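PDB 5GKD: AlyGC from Glaciecola chathamensis, which cleaves the marine polysaccharide alginate as a lyase of polysaccharide lyase family 6, probably by beta-elimination. Local coordinates for residues Gly142-Gly147 against Met539-Arg544; Glu232-Leu237 against Asn603-Thr608. All coordinates share one frame; numbering follows the deposited sequence.

Contact 1. Residues Gly142-Gly147 against Met539-Arg544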
loop_
_atom_site.group_PDB
_atom_site.type_symbol
_atom_site.label_atom_id
_atom_site.label_comp_id
_atom_site.label_asym_id
_atom_site.label_seq_id
_atom_site.Cartn_x
_atom_site.Cartn_y
_atom_site.Cartn_z
ATOM N N GLY A 142 -13.550 15.100 -14.365
ATOM C CA GLY A 142 -12.368 14.679 -13.647
ATOM C C GLY A 142 -12.534 13.642 -12.556
ATOM O O GLY A 142 -11.708 13.610 -11.649
ATOM N N LYS A 143 -13.550 12.793 -12.594
ATOM C CA LYS A 143 -13.632 11.745 -11.578
ATOM C C LYS A 143 -12.561 10.695 -11.835
ATOM O O LYS A 143 -12.528 10.090 -12.908
ATOM C CB LYS A 143 -15.015 11.104 -11.549
ATOM C CG LYS A 143 -15.189 10.103 -10.413
ATOM C CD LYS A 143 -16.653 9.682 -10.272
ATOM C CE LYS A 143 -16.942 9.017 -8.906
ATOM N NZ LYS A 143 -16.252 7.706 -8.660
ATOM N N ARG A 144 -11.675 10.478 -10.857
ATOM C CA ARG A 144 -10.523 9.612 -11.068
ATOM C C ARG A 144 -10.656 8.251 -10.406
ATOM O O ARG A 144 -9.848 7.363 -10.689
ATOM C CB ARG A 144 -9.229 10.261 -10.556
ATOM C CG ARG A 144 -9.207 11.751 -10.459
ATOM C CD ARG A 144 -9.156 12.494 -11.788
ATOM N NE ARG A 144 -7.886 12.456 -12.459
ATOM C CZ ARG A 144 -7.371 13.455 -13.169
ATOM N NH1 ARG A 144 -7.985 14.627 -13.284
ATOM N NH2 ARG A 144 -6.216 13.269 -13.752
ATOM N N ASN A 145 -11.639 8.065 -9.546
ATOM C CA ASN A 145 -11.706 6.888 -8.704
ATOM C C ASN A 145 -12.843 5.986 -9.150
ATOM O O ASN A 145 -13.723 6.379 -9.910
ATOM C CB ASN A 145 -11.902 7.287 -7.244
ATOM C CG ASN A 145 -13.241 7.907 -7.000
ATOM O OD1 ASN A 145 -13.657 8.809 -7.732
ATOM N ND2 ASN A 145 -13.947 7.418 -5.972
ATOM N N LYS A 146 -12.811 4.764 -8.648
ATOM C CA LYS A 146 -13.838 3.789 -8.956
ATOM C C LYS A 146 -15.232 4.283 -8.558
ATOM O O LYS A 146 -15.422 4.979 -7.555
ATOM C CB LYS A 146 -13.510 2.474 -8.256
ATOM C CG LYS A 146 -14.568 1.401 -8.435
ATOM C CD LYS A 146 -13.988 0.023 -8.502
ATOM C CE LYS A 146 -15.065 -1.018 -8.742
ATOM N NZ LYS A 146 -14.461 -2.300 -9.206
ATOM N N GLY A 147 -16.217 3.904 -9.355
ATOM C CA GLY A 147 -17.574 4.323 -9.058
ATOM C C GLY A 147 -18.070 5.145 -10.229
ATOM O O GLY A 147 -17.385 6.027 -10.748
ATOM N N MET A 539 -2.295 6.371 -4.935
ATOM C CA MET A 539 -2.412 7.601 -5.703
ATOM C C MET A 539 -3.860 7.896 -6.064
ATOM O O MET A 539 -4.715 7.013 -6.101
ATOM C CB MET A 539 -1.569 7.531 -6.974
ATOM C CG MET A 539 -0.095 7.303 -6.716
ATOM S SD MET A 539 0.884 7.213 -8.222
ATOM C CE MET A 539 0.747 8.878 -8.830
ATOM N N GLN A 540 -4.117 9.168 -6.347
ATOM C CA GLN A 540 -5.428 9.669 -6.733
ATOM C C GLN A 540 -5.610 9.730 -8.236
ATOM O O GLN A 540 -6.740 9.835 -8.708
ATOM C CB GLN A 540 -5.625 11.074 -6.143
ATOM C CG GLN A 540 -7.020 11.641 -6.302
ATOM C CD GLN A 540 -7.075 13.136 -6.079
ATOM O OE1 GLN A 540 -6.368 13.894 -6.742
ATOM N NE2 GLN A 540 -7.927 13.576 -5.152
ATOM N N ARG A 541 -4.528 9.609 -8.987
ATOM C CA ARG A 541 -4.435 10.101 -10.349
ATOM C C ARG A 541 -3.521 9.159 -11.120
ATOM O O ARG A 541 -2.633 8.538 -10.531
ATOM C CB ARG A 541 -3.867 11.522 -10.281
ATOM C CG ARG A 541 -3.974 12.392 -11.455
ATOM C CD ARG A 541 -3.557 13.760 -11.017
ATOM N NE ARG A 541 -4.596 14.372 -10.197
ATOM C CZ ARG A 541 -5.309 15.427 -10.576
ATOM N NH1 ARG A 541 -5.078 15.994 -11.750
ATOM N NH2 ARG A 541 -6.242 15.927 -9.780
ATOM N N ASN A 542 -3.732 9.048 -12.427
ATOM C CA ASN A 542 -2.811 8.281 -13.265
ATOM C C ASN A 542 -1.519 9.081 -13.506
ATOM O O ASN A 542 -1.415 10.255 -13.162
ATOM C CB ASN A 542 -3.458 7.918 -14.608
ATOM C CG ASN A 542 -4.757 7.132 -14.450
ATOM O OD1 ASN A 542 -4.996 6.499 -13.428
ATOM N ND2 ASN A 542 -5.593 7.164 -15.476
ATOM N N TYR A 543 -0.527 8.443 -14.128
ATOM C CA TYR A 543 0.720 9.130 -14.448
ATOM C C TYR A 543 1.236 8.649 -15.799
ATOM O O TYR A 543 0.822 7.611 -16.308
ATOM C CB TYR A 543 1.798 8.924 -13.352
ATOM C CG TYR A 543 2.282 7.506 -13.263
ATOM C CD1 TYR A 543 1.557 6.543 -12.567
ATOM C CD2 TYR A 543 3.437 7.115 -13.902
ATOM C CE1 TYR A 543 1.985 5.240 -12.506
ATOM C CE2 TYR A 543 3.882 5.808 -13.832
ATOM C CZ TYR A 543 3.150 4.875 -13.142
ATOM O OH TYR A 543 3.593 3.579 -13.102
ATOM N N ARG A 544 2.166 9.420 -16.363
ATOM C CA ARG A 544 2.844 9.115 -17.614
ATOM C C ARG A 544 4.352 9.066 -17.383
ATOM O O ARG A 544 4.906 9.902 -16.665
ATOM C CB ARG A 544 2.519 10.169 -18.691
ATOM C CG ARG A 544 1.074 10.193 -19.152
ATOM C CD ARG A 544 0.725 11.471 -19.893
ATOM N NE ARG A 544 0.484 12.587 -18.983
ATOM C CZ ARG A 544 0.732 13.858 -19.284
ATOM N NH1 ARG A 544 1.233 14.171 -20.472
ATOM N NH2 ARG A 544 0.500 14.808 -18.397
HETATM O O HOH W 1 -6.083 9.938 -13.602
#

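Contact 2. Residues Glu232-Leu237 against Asn603-Thr608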
loop_
_atom_site.group_PDB
_atom_site.type_symbol
_atom_site.label_atom_id
_atom_site.label_comp_id
_atom_site.label_asym_id
_atom_site.label_seq_id
_atom_site.Cartn_x
_atom_site.Cartn_y
_atom_site.Cartn_z
ATOM N N GLU A 232 -14.963 11.638 -28.927
ATOM C CA GLU A 232 -13.673 11.015 -28.650
ATOM C C GLU A 232 -13.690 10.236 -27.341
ATOM O O GLU A 232 -12.714 10.214 -26.599
ATOM C CB GLU A 232 -12.551 12.056 -28.657
ATOM C CG GLU A 232 -12.311 12.659 -30.030
ATOM C CD GLU A 232 -11.129 13.642 -30.084
ATOM O OE1 GLU A 232 -10.441 13.856 -29.058
ATOM O OE2 GLU A 232 -10.898 14.204 -31.170
ATOM N N SER A 233 -14.801 9.571 -27.065
ATOM C CA SER A 233 -14.961 8.858 -25.811
ATOM C C SER A 233 -14.582 7.401 -26.007
ATOM O O SER A 233 -15.111 6.716 -26.894
ATOM C CB SER A 233 -16.386 8.978 -25.266
ATOM O OG SER A 233 -16.645 10.289 -24.794
ATOM N N ARG A 234 -13.685 6.945 -25.137
ATOM C CA ARG A 234 -13.036 5.642 -25.200
ATOM C C ARG A 234 -13.927 4.567 -24.582
ATOM O O ARG A 234 -13.596 3.938 -23.578
ATOM C CB ARG A 234 -11.704 5.746 -24.473
ATOM C CG ARG A 234 -10.606 4.859 -24.926
ATOM C CD ARG A 234 -9.368 5.205 -24.119
ATOM N NE ARG A 234 -8.239 4.321 -24.369
ATOM C CZ ARG A 234 -8.025 3.181 -23.730
ATOM N NH1 ARG A 234 -8.883 2.744 -22.814
ATOM N NH2 ARG A 234 -6.955 2.472 -24.009
ATOM N N GLY A 235 -15.085 4.381 -25.196
ATOM C CA GLY A 235 -16.076 3.480 -24.642
ATOM C C GLY A 235 -17.306 3.466 -25.518
ATOM O O GLY A 235 -17.257 3.877 -26.680
ATOM N N THR A 236 -18.418 3.017 -24.933
ATOM C CA THR A 236 -19.629 2.697 -25.666
ATOM C C THR A 236 -20.857 3.167 -24.899
ATOM O O THR A 236 -20.802 3.466 -23.703
ATOM C CB THR A 236 -19.774 1.185 -25.909
ATOM O OG1 THR A 236 -20.042 0.515 -24.667
ATOM C CG2 THR A 236 -18.509 0.602 -26.512
ATOM N N LEU A 237 -21.975 3.219 -25.616
ATOM C CA LEU A 237 -23.310 3.218 -25.035
ATOM C C LEU A 237 -23.776 1.770 -24.998
ATOM O O LEU A 237 -24.125 1.207 -26.034
ATOM C CB LEU A 237 -24.247 4.080 -25.872
ATOM C CG LEU A 237 -25.643 4.448 -25.381
ATOM C CD1 LEU A 237 -26.283 5.461 -26.349
ATOM C CD2 LEU A 237 -26.538 3.255 -25.182
ATOM N N ASN A 603 -2.035 -2.024 -13.731
ATOM C CA ASN A 603 -1.088 -0.957 -13.420
ATOM C C ASN A 603 -0.663 -0.104 -14.610
ATOM O O ASN A 603 -0.019 0.935 -14.396
ATOM C CB ASN A 603 0.189 -1.538 -12.787
ATOM C CG ASN A 603 -0.063 -2.203 -11.446
ATOM O OD1 ASN A 603 0.290 -3.370 -11.240
ATOM N ND2 ASN A 603 -0.656 -1.455 -10.511
ATOM N N VAL A 604 -0.980 -0.503 -15.844
ATOM C CA VAL A 604 -0.474 0.188 -17.028
ATOM C C VAL A 604 -1.377 -0.061 -18.234
ATOM O O VAL A 604 -1.751 -1.201 -18.524
ATOM C CB VAL A 604 0.981 -0.234 -17.339
ATOM C CG1 VAL A 604 1.083 -1.750 -17.563
ATOM C CG2 VAL A 604 1.522 0.529 -18.550
ATOM N N GLU A 605 -1.723 1.007 -18.956
ATOM C CA GLU A 605 -2.528 0.846 -20.158
ATOM C C GLU A 605 -1.668 0.462 -21.363
ATOM O O GLU A 605 -1.991 -0.492 -22.071
ATOM C CB GLU A 605 -3.327 2.125 -20.441
ATOM C CG GLU A 605 -4.374 1.967 -21.548
ATOM C CD GLU A 605 -5.510 1.008 -21.203
ATOM O OE1 GLU A 605 -5.677 0.637 -20.023
ATOM O OE2 GLU A 605 -6.255 0.628 -22.129
ATOM N N TYR A 606 -0.583 1.198 -21.612
ATOM C CA TYR A 606 0.342 0.947 -22.717
ATOM C C TYR A 606 1.761 0.862 -22.179
ATOM O O TYR A 606 2.298 1.863 -21.702
ATOM C CB TYR A 606 0.278 2.047 -23.775
ATOM C CG TYR A 606 -1.064 2.247 -24.396
ATOM C CD1 TYR A 606 -1.491 1.463 -25.472
ATOM C CD2 TYR A 606 -1.908 3.227 -23.920
ATOM C CE1 TYR A 606 -2.743 1.662 -26.054
ATOM C CE2 TYR A 606 -3.140 3.429 -24.481
ATOM C CZ TYR A 606 -3.556 2.644 -25.535
ATOM O OH TYR A 606 -4.789 2.890 -26.060
ATOM N N LEU A 607 2.367 -0.314 -22.275
ATOM C CA LEU A 607 3.793 -0.500 -22.042
ATOM C C LEU A 607 4.477 -0.675 -23.392
ATOM O O LEU A 607 4.181 -1.635 -24.111
ATOM C CB LEU A 607 4.034 -1.737 -21.179
ATOM C CG LEU A 607 5.254 -1.886 -20.286
ATOM C CD1 LEU A 607 5.698 -3.325 -20.258
ATOM C CD2 LEU A 607 6.381 -0.956 -20.613
ATOM N N THR A 608 5.394 0.231 -23.729
ATOM C CA THR A 608 6.107 0.173 -25.002
ATOM C C THR A 608 7.610 0.264 -24.770
ATOM O O THR A 608 8.077 1.194 -24.109
ATOM C CB THR A 608 5.656 1.295 -25.948
ATOM O OG1 THR A 608 4.287 1.105 -26.292
ATOM C CG2 THR A 608 6.476 1.270 -27.234
HETATM O O HOH W 2 -8.833 0.282 -21.091
#

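Contact 1. Residues Gly142-Gly147 against Met539-Arg544
R144 and R541 meet with their guanidinium groups face over face, between the two parallel beta-helices of the chain. R144 sits in a loop of the N-terminal beta-helix, between strands 134-141 and 150-152. R541 precedes strand 543-548 of the C-terminal beta-helix. The guanidinium planes lie 30° apart, and each CZ stands 3.7 Å above the other plane, offset toward its rim. The NH1 atoms of R144 and R541 are 3.6 Å apart. This brings like charges together, so dispersion between the flat groups and other polar partners probably offset the repulsion. The aliphatic part of R541 also takes part: its CG touches NH2 of R144 at 3.3 Å. Nearer the backbone, CB of R144 lies 3.1 Å from O of Q540. With CG of R541 anti to the backbone N (chi1 -165°), the bend at chi3 turns the guanidinium over that of R144. An alanine in place of R541 would leave this face of the R144 guanidinium without the group that lies over it, and is likely to let that guanidinium shift. NH1 of R144 is hydrogen-bonded to N113, which helps fix the group. K119 and I176, from the N-terminal beta-helix, hold the side-chain amide of N542. A water links the two segments: it accepts a 2.8 Å bond from N of N542 and a weak 3.3 Å bond from NE of R144.

Contact 2. Residues Glu232-Leu237 against Asn603-Thr608
The guanidinium of R234 meets Y606 and E605 at its edge, not over a face. It reaches from the N-terminal parallel beta-helix to the C-terminal one, and its plane stands 86° from the Y606 ring and 79° from the E605 carboxylate. OH of Y606 and a water both lie in the guanidinium plane. OE2 of E605 is tilted 17° out of it. NH2 of R234 gives both direct bonds: a nearly straight one of 3.0 Å to OH of Y606, and a salt bridge of 2.7 Å to OE2 of E605. The glutamate oxygen is met on its anti side, out of the carboxylate plane. NH1 of R234 donates to the water at 3.0 Å, and the same water donates to OE2 of E605, so the water closes a second route between the charges.

R234 is the centre of an inverse gamma turn just before strand 236-241. The R234 side chain runs extended from CG to NE, which lets it span a backbone separation of 12.6 Å between CA of R234 and CA of E605. The E605 side chain is bent at chi2. Both R234 and E605 are buried, so the salt bridge probably offsets the cost of burying their charges. Second-shell partners steady the acceptors: OE1 of E605 bonds to Y602, and OH of Y606 bonds to D258 of the N-terminal beta-helix. On the arginine side, N of R234 is hydrogen-bonded to OD1 of N210.

Contacts 1 and 2 join the same two beta-helices at different levels, with centres 13 Å apart. Their nearest atoms are about 5 Å apart and do not touch. Strand 572-578 lies between strands 543-548 and 606-610, into which the C-terminal segments of the two contacts run. I176 also connects the regions: it bonds N542 of contact 1 and touches R234 of contact 2. Contact 1 lies nearer the surface than contact 2. The side chain of R234 is about 13 Å from the calcium ion held by N180, E183, E212 and E214. Strand 236-241, which begins within segment 232-237, carries R240 of the carbonate pocket.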